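Lmo2349 protein (Listeria monocytogenes, PDB 4GVO) probably binds L-cystine or a related amino acid outside the cell and delivers it to an ABC transporter for uptake. Local coordinates at residues 51-62 and 69-77; 97-108 and 184-195. One frame throughout, in Å; residues are numbered along the deposited sequence.

Contact 1: residues 51-62 and 69-77; sequences FKFKTMDFSNLL and KVDIVAHQM. With HIS (histidine), chain E.
This contact builds one wall of the amino-acid pocket in a solute-binding protein of family 3. Phe58 and His75 meet there as an oblique aromatic pair. Their ring centroids are 4.7 Å apart and the planes are inclined at 47°. The touching atom is Phe58 CD1, which sits over the centre of one face of the His75 imidazole, 3.4 Å from ND1. Phe58 holds CG anti to its backbone N (chi1 169°), and this turns one side of the ring to both His75 and the bound histidine. CD2 of that ligand lies over the centre of one Phe58 face. The ligand amino group is also close to the protein, with its N 2.6 Å from Gln76 O.

Met77 meets the Phe58 ring in a Met-aromatic contact. Its SD lies at the ring edge, 3.8 Å from Phe58 CE1. The Met77 chain is bent at chi2 and chi3, and its CE meets Leu62 CD1 tip to tip at 3.8 Å. Behind the pocket the packing is aliphatic. Leu61 CD1 touches His75 CB at 3.6 Å, the two side chains crossing at about a right angle, and also lies against Val73 CG1. Farther from the ligand, Val70 CG1 receives both Met56 CE and Lys54 CD. At the far end Ile72 CD1 abuts the edge of the Phe51 ring, 3.7 Å from CE2.

Strands 49-55 and 72-73 do not pair with each other here. Both pair in parallel with strand 9-15, and the chain crosses from one to the other through helix 61-66. Strand 191-202 pairs antiparallel with strand 72-73, and its Met201 touches Leu62 and Met77.

Contact 2: residues 97-108 and 184-195; sequences FPLQLTVLDSNN and IKEKVVGDVLSN. With HIS (histidine), chain E.
Lys187 and Val103 exchange two backbone hydrogen bonds, Lys187 N to Val103 O (2.8 Å) and Val103 N to Lys187 O (2.9 Å). On one face of this ladder Val103 CG2 meets Val189 CG1 at 3.7 Å, the side chains crossing at about a right angle. Thr102 and Val188, a non-hydrogen-bonded pair, lie on the other face. Lys187 runs extended along the turn from Leu104 to Asn107. Its NZ is gripped by two oxygens, Asp105 O and Asn108 OD1, each at 2.8 Å.

This is an antiparallel pairing of strand 95-104 with two partners in turn, because the chain turns a corner at Gly190. Strand 186-189 serves the later half; residues 191-194 serve the earlier half, where Leu193 N bonds to Leu99 O at 2.8 Å. Gln100 braces the corner. Its NE2 donates to Gly190 O (2.9 Å) from above the carbonyl plane, at an N-H...O angle of 151°. A water bridges the same corner, accepting from Leu101 N and donating to Val189 O and Asp191 O.

Near the ligand, Phe97 lays one ring face under the amino N of the bound histidine. Leu99 CD2 lies in plane at the edge of that ring. Strand 168-170 pairs with strand 95-104 as well, and Leu133 of helix 128-139 packs on Leu101.

Overall arrangement
Contacts 1 and 2 lie on opposite sides of the chain's centre, and both reach the bound histidine. Contact 1 gives the pocket Phe58, His75, Gln76 and Met77; contact 2 gives Phe97. They meet at one point, where Gln76 OE1 packs 3.5 Å from Phe97 CD2. Contact 1 is the more buried, and its chemistry is aromatic, sulfur and aliphatic packing. Contact 2 has a larger share of exposed residues and is held by backbone hydrogen bonds, a lysine and bridging waters. Strand 191-202 links them: it takes part in contact 2 and pairs with strand 72-73 of contact 1. Their centres are about 27 Å apart.

Contact 1: residues 51-62 and 69-77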
loop_
_atom_site.group_PDB
_atom_site.type_symbol
_atom_site.label_atom_id
_atom_site.label_comp_id
_atom_site.label_asym_id
_atom_site.label_seq_id
_atom_site.Cartn_x
_atom_site.Cartn_y
_atom_site.Cartn_z
ATOM N N PHE A 51 19.298 3.409 -8.880
ATOM C CA PHE A 51 18.313 2.655 -8.103
ATOM C C PHE A 51 18.111 1.314 -8.769
ATOM O O PHE A 51 17.890 1.223 -9.983
ATOM C CB PHE A 51 16.985 3.407 -8.019
ATOM C CG PHE A 51 17.020 4.633 -7.143
ATOM C CD1 PHE A 51 17.678 5.793 -7.530
ATOM C CD2 PHE A 51 16.354 4.664 -5.906
ATOM C CE1 PHE A 51 17.710 6.918 -6.722
ATOM C CE2 PHE A 51 16.386 5.813 -5.121
ATOM C CZ PHE A 51 17.036 6.944 -5.555
ATOM N N LYS A 52 18.154 0.274 -7.970
ATOM C CA LYS A 52 17.824 -1.040 -8.431
ATOM C C LYS A 52 16.805 -1.668 -7.493
ATOM O O LYS A 52 16.749 -1.312 -6.339
ATOM C CB LYS A 52 19.045 -1.904 -8.487
ATOM C CG LYS A 52 19.695 -2.152 -7.191
ATOM C CD LYS A 52 20.957 -2.992 -7.361
ATOM C CE LYS A 52 20.670 -4.393 -7.892
ATOM N NZ LYS A 52 21.911 -5.198 -7.979
ATOM N N PHE A 53 16.035 -2.623 -7.998
ATOM C CA PHE A 53 14.996 -3.229 -7.209
ATOM C C PHE A 53 15.410 -4.598 -6.672
ATOM O O PHE A 53 16.165 -5.345 -7.295
ATOM C CB PHE A 53 13.711 -3.359 -8.044
ATOM C CG PHE A 53 13.140 -2.039 -8.464
ATOM C CD1 PHE A 53 12.367 -1.281 -7.590
ATOM C CD2 PHE A 53 13.426 -1.516 -9.718
ATOM C CE1 PHE A 53 11.850 -0.076 -7.995
ATOM C CE2 PHE A 53 12.933 -0.287 -10.104
ATOM C CZ PHE A 53 12.137 0.424 -9.238
ATOM N N LYS A 54 14.824 -4.906 -5.513
ATOM C CA LYS A 54 14.871 -6.222 -4.899
ATOM C C LYS A 54 13.434 -6.577 -4.535
ATOM O O LYS A 54 12.841 -5.963 -3.651
ATOM C CB LYS A 54 15.763 -6.236 -3.657
ATOM C CG LYS A 54 15.928 -7.616 -3.040
ATOM C CD LYS A 54 16.657 -7.600 -1.703
ATOM C CE LYS A 54 18.151 -7.394 -1.809
ATOM N NZ LYS A 54 18.889 -8.636 -2.205
ATOM N N THR A 55 12.860 -7.543 -5.266
ATOM C CA THR A 55 11.480 -7.934 -5.055
ATOM C C THR A 55 11.392 -9.021 -4.003
ATOM O O THR A 55 12.277 -9.844 -3.865
ATOM C CB THR A 55 10.809 -8.364 -6.357
ATOM O OG1 THR A 55 11.522 -9.468 -6.918
ATOM C CG2 THR A 55 10.762 -7.200 -7.331
ATOM N N MET A 56 10.309 -8.960 -3.246
ATOM C CA MET A 56 10.078 -9.878 -2.121
ATOM C C MET A 56 8.607 -9.866 -1.782
ATOM O O MET A 56 7.851 -9.024 -2.282
ATOM C CB MET A 56 10.984 -9.564 -0.913
ATOM C CG MET A 56 10.685 -8.226 -0.317
ATOM S SD MET A 56 11.910 -7.757 0.881
ATOM C CE MET A 56 13.340 -7.426 -0.180
ATOM N N ASP A 57 8.203 -10.783 -0.928
ATOM C CA ASP A 57 6.859 -10.721 -0.343
ATOM C C ASP A 57 6.710 -9.382 0.403
ATOM O O ASP A 57 7.642 -8.947 1.112
ATOM C CB ASP A 57 6.642 -11.843 0.654
ATOM C CG ASP A 57 6.500 -13.226 -0.004
ATOM O OD1 ASP A 57 5.916 -13.332 -1.115
ATOM O OD2 ASP A 57 6.957 -14.211 0.623
ATOM N N PHE A 58 5.519 -8.799 0.303
ATOM C CA PHE A 58 5.229 -7.575 1.066
ATOM C C PHE A 58 5.594 -7.744 2.540
ATOM O O PHE A 58 6.171 -6.825 3.148
ATOM C CB PHE A 58 3.752 -7.210 0.884
ATOM C CG PHE A 58 3.282 -6.133 1.819
ATOM C CD1 PHE A 58 3.729 -4.835 1.647
ATOM C CD2 PHE A 58 2.536 -6.462 2.929
ATOM C CE1 PHE A 58 3.385 -3.855 2.551
ATOM C CE2 PHE A 58 2.159 -5.480 3.814
ATOM C CZ PHE A 58 2.611 -4.180 3.651
ATOM N N SER A 59 5.268 -8.888 3.120
ATOM C CA SER A 59 5.497 -9.112 4.546
ATOM C C SER A 59 6.950 -9.112 4.966
ATOM O O SER A 59 7.215 -9.005 6.161
ATOM C CB SER A 59 4.874 -10.425 4.956
ATOM O OG SER A 59 5.446 -11.519 4.241
ATOM N N ASN A 60 7.881 -9.205 4.006
ATOM C CA ASN A 60 9.291 -9.176 4.329
ATOM C C ASN A 60 9.939 -7.826 4.143
ATOM O O ASN A 60 11.097 -7.668 4.495
ATOM C CB ASN A 60 10.057 -10.174 3.418
ATOM C CG ASN A 60 11.438 -10.500 3.949
ATOM O OD1 ASN A 60 11.579 -10.950 5.084
ATOM N ND2 ASN A 60 12.456 -10.292 3.107
ATOM N N LEU A 61 9.212 -6.833 3.609
ATOM C CA LEU A 61 9.863 -5.597 3.203
ATOM C C LEU A 61 10.510 -4.852 4.385
ATOM O O LEU A 61 11.660 -4.420 4.312
ATOM C CB LEU A 61 8.893 -4.674 2.482
ATOM C CG LEU A 61 8.542 -5.084 1.069
ATOM C CD1 LEU A 61 7.314 -4.276 0.616
ATOM C CD2 LEU A 61 9.729 -4.859 0.126
ATOM N N LEU A 62 9.768 -4.707 5.489
ATOM C CA LEU A 62 10.331 -3.967 6.635
ATOM C C LEU A 62 11.290 -4.842 7.475
ATOM O O LEU A 62 12.195 -4.314 8.148
ATOM C CB LEU A 62 9.238 -3.329 7.501
ATOM C CG LEU A 62 8.423 -2.267 6.790
ATOM C CD1 LEU A 62 7.411 -1.663 7.760
ATOM C CD2 LEU A 62 9.388 -1.213 6.207
ATOM N N LYS A 69 19.078 -4.817 4.411
ATOM C CA LYS A 69 19.223 -5.561 3.155
ATOM C C LYS A 69 18.591 -4.861 1.930
ATOM O O LYS A 69 18.783 -5.285 0.787
ATOM C CB LYS A 69 18.730 -7.000 3.344
ATOM C CG LYS A 69 19.638 -7.813 4.289
ATOM C CD LYS A 69 18.986 -9.131 4.689
ATOM C CE LYS A 69 19.826 -9.896 5.713
ATOM N NZ LYS A 69 19.020 -10.922 6.434
ATOM N N VAL A 70 17.790 -3.835 2.212
ATOM C CA VAL A 70 17.392 -2.837 1.233
ATOM C C VAL A 70 17.640 -1.442 1.862
ATOM O O VAL A 70 17.736 -1.314 3.082
ATOM C CB VAL A 70 15.937 -2.985 0.780
ATOM C CG1 VAL A 70 15.704 -4.341 0.040
ATOM C CG2 VAL A 70 14.971 -2.776 1.937
ATOM N N ASP A 71 17.742 -0.418 1.021
ATOM C CA ASP A 71 17.910 0.949 1.446
ATOM C C ASP A 71 16.633 1.764 1.533
ATOM O O ASP A 71 16.539 2.713 2.322
ATOM C CB ASP A 71 18.906 1.663 0.523
ATOM C CG ASP A 71 20.242 0.927 0.408
ATOM O OD1 ASP A 71 20.830 0.574 1.462
ATOM O OD2 ASP A 71 20.717 0.673 -0.739
ATOM N N ILE A 72 15.653 1.400 0.729
ATOM C CA ILE A 72 14.366 2.082 0.643
ATOM C C ILE A 72 13.325 1.046 0.412
ATOM O O ILE A 72 13.613 0.056 -0.281
ATOM C CB ILE A 72 14.300 3.033 -0.579
ATOM C CG1 ILE A 72 15.359 4.117 -0.469
ATOM C CG2 ILE A 72 12.906 3.648 -0.730
ATOM C CD1 ILE A 72 15.336 5.149 -1.603
ATOM N N VAL A 73 12.125 1.283 0.939
ATOM C CA VAL A 73 10.955 0.438 0.592
ATOM C C VAL A 73 9.943 1.321 -0.121
ATOM O O VAL A 73 9.647 2.444 0.353
ATOM C CB VAL A 73 10.357 -0.215 1.848
ATOM C CG1 VAL A 73 8.989 -0.839 1.562
ATOM C CG2 VAL A 73 11.322 -1.271 2.392
ATOM N N ALA A 74 9.428 0.798 -1.234
ATOM C CA ALA A 74 8.347 1.426 -2.034
ATOM C C ALA A 74 7.236 0.427 -2.239
ATOM O O ALA A 74 7.407 -0.506 -3.011
ATOM C CB ALA A 74 8.898 1.864 -3.392
ATOM N N HIS A 75 6.152 0.543 -1.477
ATOM C CA HIS A 75 5.029 -0.343 -1.600
ATOM C C HIS A 75 3.792 0.294 -1.016
ATOM O O HIS A 75 3.161 -0.267 -0.126
ATOM C CB HIS A 75 5.327 -1.692 -0.900
ATOM C CG HIS A 75 4.416 -2.832 -1.317
ATOM N ND1 HIS A 75 3.068 -2.854 -1.075
ATOM C CD2 HIS A 75 4.708 -4.018 -1.990
ATOM C CE1 HIS A 75 2.551 -4.000 -1.597
ATOM N NE2 HIS A 75 3.541 -4.718 -2.118
ATOM N N GLN A 76 3.471 1.497 -1.467
ATOM C CA GLN A 76 2.297 2.215 -0.946
ATOM C C GLN A 76 2.318 2.281 0.583
ATOM O O GLN A 76 1.291 2.054 1.249
ATOM C CB GLN A 76 1.020 1.607 -1.477
ATOM C CG GLN A 76 0.803 1.873 -2.964
ATOM C CD GLN A 76 0.464 3.319 -3.237
ATOM O OE1 GLN A 76 -0.477 3.857 -2.655
ATOM N NE2 GLN A 76 1.249 3.959 -4.098
ATOM N N MET A 77 3.486 2.581 1.165
ATOM C CA MET A 77 3.613 2.483 2.624
ATOM C C MET A 77 3.012 3.704 3.330
ATOM O O MET A 77 3.468 4.842 3.158
ATOM C CB MET A 77 5.087 2.331 3.053
ATOM C CG MET A 77 5.753 1.084 2.459
ATOM S SD MET A 77 4.965 -0.470 2.880
ATOM C CE MET A 77 5.614 -0.723 4.534
HETATM N N HIS E . -0.594 0.568 2.353
HETATM C CA HIS E . -0.111 -0.675 3.030
HETATM C C HIS E . 0.675 -0.397 4.268
HETATM O O HIS E . 1.041 0.766 4.491
HETATM C CB HIS E . 0.728 -1.500 2.071
HETATM C CG HIS E . -0.104 -2.416 1.224
HETATM N ND1 HIS E . -1.007 -1.937 0.357
HETATM C CD2 HIS E . -0.212 -3.826 1.177
HETATM C CE1 HIS E . -1.650 -2.982 -0.224
HETATM N NE2 HIS E . -1.134 -4.119 0.266
HETATM O OXT HIS E . 0.933 -1.334 5.058
#

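Contact 2: residues 97-108 and 184-195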
loop_
_atom_site.group_PDB
_atom_site.type_symbol
_atom_site.label_atom_id
_atom_site.label_comp_id
_atom_site.label_asym_id
_atom_site.label_seq_id
_atom_site.Cartn_x
_atom_site.Cartn_y
_atom_site.Cartn_z
ATOM N N PHE A 97 -4.013 6.898 1.126
ATOM C CA PHE A 97 -4.437 5.514 1.260
ATOM C C PHE A 97 -5.520 5.443 2.372
ATOM O O PHE A 97 -5.351 4.756 3.385
ATOM C CB PHE A 97 -3.229 4.628 1.549
ATOM C CG PHE A 97 -3.333 3.222 1.045
ATOM C CD1 PHE A 97 -4.098 2.256 1.695
ATOM C CD2 PHE A 97 -2.642 2.843 -0.104
ATOM C CE1 PHE A 97 -4.158 0.948 1.210
ATOM C CE2 PHE A 97 -2.738 1.570 -0.599
ATOM C CZ PHE A 97 -3.482 0.616 0.073
ATOM N N PRO A 98 -6.680 6.100 2.140
ATOM C CA PRO A 98 -7.729 6.088 3.171
ATOM C C PRO A 98 -8.339 4.692 3.257
ATOM O O PRO A 98 -8.717 4.094 2.232
ATOM C CB PRO A 98 -8.747 7.113 2.669
ATOM C CG PRO A 98 -8.518 7.171 1.209
ATOM C CD PRO A 98 -7.039 6.981 1.031
ATOM N N LEU A 99 -8.448 4.143 4.455
ATOM C CA LEU A 99 -8.917 2.767 4.665
ATOM C C LEU A 99 -10.372 2.712 5.135
ATOM O O LEU A 99 -10.779 3.466 6.000
ATOM C CB LEU A 99 -8.058 2.079 5.727
ATOM C CG LEU A 99 -6.590 1.812 5.319
ATOM C CD1 LEU A 99 -5.819 1.200 6.511
ATOM C CD2 LEU A 99 -6.519 0.943 4.065
ATOM N N GLN A 100 -11.115 1.787 4.569
ATOM C CA GLN A 100 -12.469 1.474 4.964
ATOM C C GLN A 100 -12.657 -0.029 5.013
ATOM O O GLN A 100 -12.022 -0.759 4.231
ATOM C CB GLN A 100 -13.507 2.041 3.975
ATOM C CG GLN A 100 -13.689 3.549 4.093
ATOM C CD GLN A 100 -14.476 4.113 2.949
ATOM O OE1 GLN A 100 -13.938 4.355 1.905
ATOM N NE2 GLN A 100 -15.801 4.262 3.144
ATOM N N LEU A 101 -13.561 -0.498 5.861
ATOM C CA LEU A 101 -14.049 -1.860 5.734
ATOM C C LEU A 101 -14.520 -2.093 4.317
ATOM O O LEU A 101 -15.097 -1.221 3.677
ATOM C CB LEU A 101 -15.167 -2.166 6.688
ATOM C CG LEU A 101 -14.875 -2.056 8.182
ATOM C CD1 LEU A 101 -16.130 -2.360 8.995
ATOM C CD2 LEU A 101 -13.702 -2.961 8.595
ATOM N N THR A 102 -14.254 -3.298 3.832
ATOM C CA THR A 102 -14.563 -3.648 2.457
ATOM C C THR A 102 -15.240 -5.021 2.506
ATOM O O THR A 102 -14.799 -5.921 3.204
ATOM C CB THR A 102 -13.272 -3.659 1.634
ATOM O OG1 THR A 102 -12.757 -2.325 1.561
ATOM C CG2 THR A 102 -13.529 -4.169 0.205
ATOM N N VAL A 103 -16.358 -5.141 1.795
ATOM C CA VAL A 103 -17.211 -6.319 1.832
ATOM C C VAL A 103 -17.631 -6.727 0.418
ATOM O O VAL A 103 -17.404 -6.012 -0.546
ATOM C CB VAL A 103 -18.463 -6.038 2.687
ATOM C CG1 VAL A 103 -18.089 -5.770 4.155
ATOM C CG2 VAL A 103 -19.277 -4.883 2.080
ATOM N N LEU A 104 -18.223 -7.908 0.295
ATOM C CA LEU A 104 -18.910 -8.264 -0.967
ATOM C C LEU A 104 -19.981 -7.227 -1.294
ATOM O O LEU A 104 -20.670 -6.721 -0.413
ATOM C CB LEU A 104 -19.593 -9.569 -0.806
ATOM C CG LEU A 104 -18.898 -10.825 -0.950
ATOM C CD1 LEU A 104 -20.035 -11.889 -0.907
ATOM C CD2 LEU A 104 -18.104 -10.891 -2.259
ATOM N N ASP A 105 -20.155 -6.929 -2.569
ATOM C CA ASP A 105 -21.088 -5.896 -2.965
ATOM C C ASP A 105 -22.515 -6.175 -2.479
ATOM O O ASP A 105 -23.258 -5.243 -2.165
ATOM C CB ASP A 105 -21.068 -5.730 -4.485
ATOM C CG ASP A 105 -21.890 -4.581 -4.927
ATOM O OD1 ASP A 105 -21.440 -3.429 -4.777
ATOM O OD2 ASP A 105 -23.017 -4.843 -5.396
ATOM N N SER A 106 -22.866 -7.456 -2.364
ATOM C CA SER A 106 -24.230 -7.841 -1.913
ATOM C C SER A 106 -24.448 -7.668 -0.396
ATOM O O SER A 106 -25.572 -7.799 0.104
ATOM C CB SER A 106 -24.518 -9.303 -2.319
ATOM O OG SER A 106 -23.593 -10.179 -1.707
ATOM N N ASN A 107 -23.364 -7.476 0.352
ATOM C CA ASN A 107 -23.451 -7.505 1.830
ATOM C C ASN A 107 -23.719 -6.103 2.368
ATOM O O ASN A 107 -22.906 -5.187 2.158
ATOM C CB ASN A 107 -22.165 -8.067 2.393
ATOM C CG ASN A 107 -22.227 -8.382 3.879
ATOM O OD1 ASN A 107 -23.258 -8.140 4.531
ATOM N ND2 ASN A 107 -21.120 -8.913 4.418
ATOM N N ASN A 108 -24.877 -5.920 2.996
ATOM C CA ASN A 108 -25.237 -4.684 3.662
ATOM C C ASN A 108 -25.333 -4.817 5.176
ATOM O O ASN A 108 -25.879 -3.944 5.861
ATOM C CB ASN A 108 -26.532 -4.177 3.069
ATOM C CG ASN A 108 -26.353 -3.824 1.598
ATOM O OD1 ASN A 108 -25.543 -2.956 1.289
ATOM N ND2 ASN A 108 -27.090 -4.488 0.700
ATOM N N ILE A 184 -15.657 -11.313 -8.519
ATOM C CA ILE A 184 -15.926 -11.034 -7.118
ATOM C C ILE A 184 -15.942 -9.506 -7.013
ATOM O O ILE A 184 -14.875 -8.875 -7.099
ATOM C CB ILE A 184 -14.834 -11.638 -6.173
ATOM C CG1 ILE A 184 -14.641 -13.149 -6.457
ATOM C CG2 ILE A 184 -15.154 -11.304 -4.686
ATOM C CD1 ILE A 184 -13.285 -13.690 -5.997
ATOM N N LYS A 185 -17.109 -8.907 -6.837
ATOM C CA LYS A 185 -17.193 -7.428 -6.639
ATOM C C LYS A 185 -17.173 -7.087 -5.169
ATOM O O LYS A 185 -17.949 -7.628 -4.370
ATOM C CB LYS A 185 -18.471 -6.878 -7.271
ATOM C CG LYS A 185 -18.681 -7.219 -8.734
ATOM C CD LYS A 185 -17.574 -6.729 -9.661
ATOM C CE LYS A 185 -17.983 -7.057 -11.104
ATOM N NZ LYS A 185 -16.991 -6.571 -12.091
ATOM N N GLU A 186 -16.302 -6.150 -4.831
ATOM C CA GLU A 186 -16.167 -5.643 -3.478
ATOM C C GLU A 186 -16.631 -4.221 -3.428
ATOM O O GLU A 186 -16.723 -3.518 -4.438
ATOM C CB GLU A 186 -14.717 -5.689 -3.064
ATOM C CG GLU A 186 -14.177 -7.102 -2.956
ATOM C CD GLU A 186 -12.704 -7.157 -2.601
ATOM O OE1 GLU A 186 -12.118 -6.101 -2.326
ATOM O OE2 GLU A 186 -12.088 -8.249 -2.694
ATOM N N LYS A 187 -16.985 -3.775 -2.237
ATOM C CA LYS A 187 -17.343 -2.350 -2.022
ATOM C C LYS A 187 -16.813 -1.899 -0.661
ATOM O O LYS A 187 -16.803 -2.686 0.291
ATOM C CB LYS A 187 -18.846 -2.102 -2.174
ATOM C CG LYS A 187 -19.680 -2.629 -1.041
ATOM C CD LYS A 187 -21.153 -2.364 -1.261
ATOM C CE LYS A 187 -21.964 -3.014 -0.155
ATOM N NZ LYS A 187 -23.406 -2.956 -0.505
ATOM N N VAL A 188 -16.431 -0.623 -0.570
ATOM C CA VAL A 188 -16.142 -0.019 0.737
ATOM C C VAL A 188 -17.453 0.330 1.429
ATOM O O VAL A 188 -18.467 0.672 0.776
ATOM C CB VAL A 188 -15.220 1.241 0.610
ATOM C CG1 VAL A 188 -13.854 0.833 0.061
ATOM C CG2 VAL A 188 -15.851 2.352 -0.225
ATOM N N VAL A 189 -17.450 0.220 2.751
ATOM C CA VAL A 189 -18.605 0.556 3.577
ATOM C C VAL A 189 -18.116 1.336 4.778
ATOM O O VAL A 189 -16.975 1.209 5.202
ATOM C CB VAL A 189 -19.428 -0.668 4.019
ATOM C CG1 VAL A 189 -20.079 -1.344 2.816
ATOM C CG2 VAL A 189 -18.611 -1.649 4.827
ATOM N N GLY A 190 -18.997 2.105 5.387
ATOM C CA GLY A 190 -18.687 2.679 6.664
ATOM C C GLY A 190 -17.742 3.851 6.583
ATOM O O GLY A 190 -17.465 4.436 5.511
ATOM N N ASP A 191 -17.196 4.161 7.748
ATOM C CA ASP A 191 -16.375 5.359 7.896
ATOM C C ASP A 191 -14.930 5.096 7.534
ATOM O O ASP A 191 -14.462 3.937 7.544
ATOM C CB ASP A 191 -16.497 5.896 9.299
ATOM C CG ASP A 191 -17.929 6.411 9.615
ATOM O OD1 ASP A 191 -18.675 6.776 8.660
ATOM O OD2 ASP A 191 -18.269 6.396 10.802
ATOM N N VAL A 192 -14.222 6.150 7.196
ATOM C CA VAL A 192 -12.774 6.055 7.003
ATOM C C VAL A 192 -12.103 5.820 8.362
ATOM O O VAL A 192 -12.277 6.602 9.297
ATOM C CB VAL A 192 -12.245 7.300 6.304
ATOM C CG1 VAL A 192 -10.707 7.311 6.202
ATOM C CG2 VAL A 192 -12.849 7.455 4.937
ATOM N N LEU A 193 -11.378 4.695 8.461
ATOM C CA LEU A 193 -10.772 4.225 9.690
ATOM C C LEU A 193 -9.346 4.697 9.868
ATOM O O LEU A 193 -8.834 4.639 10.982
ATOM C CB LEU A 193 -10.817 2.699 9.740
ATOM C CG LEU A 193 -12.217 2.043 9.630
ATOM C CD1 LEU A 193 -12.058 0.522 9.529
ATOM C CD2 LEU A 193 -13.170 2.489 10.739
ATOM N N SER A 194 -8.724 5.142 8.791
ATOM C CA SER A 194 -7.367 5.660 8.805
ATOM C C SER A 194 -7.205 6.467 7.521
ATOM O O SER A 194 -7.712 6.055 6.480
ATOM C CB SER A 194 -6.381 4.476 8.818
ATOM O OG SER A 194 -5.012 4.917 8.675
ATOM N N ASN A 195 -6.475 7.578 7.600
ATOM C CA ASN A 195 -6.268 8.445 6.449
ATOM C C ASN A 195 -4.785 8.852 6.313
ATOM O O ASN A 195 -4.469 10.024 6.122
ATOM C CB ASN A 195 -7.167 9.688 6.495
ATOM C CG ASN A 195 -7.243 10.393 5.152
ATOM O OD1 ASN A 195 -6.972 9.796 4.090
ATOM N ND2 ASN A 195 -7.552 11.666 5.182
HETATM N N HIS E . -0.594 0.568 2.353
HETATM C CA HIS E . -0.111 -0.675 3.030
HETATM C C HIS E . 0.675 -0.397 4.268
HETATM O O HIS E . 1.041 0.766 4.491
HETATM C CB HIS E . 0.728 -1.500 2.071
HETATM C CG HIS E . -0.104 -2.416 1.224
HETATM N ND1 HIS E . -1.007 -1.937 0.357
HETATM C CD2 HIS E . -0.212 -3.826 1.177
HETATM C CE1 HIS E . -1.650 -2.982 -0.224
HETATM N NE2 HIS E . -1.134 -4.119 0.266
HETATM O OXT HIS E . 0.933 -1.334 5.058
HETATM O O HOH W 1 -4.505 4.947 6.012
HETATM O O HOH W 2 -15.248 1.382 7.308
HETATM O O HOH W 3 -18.921 -2.763 -5.826
#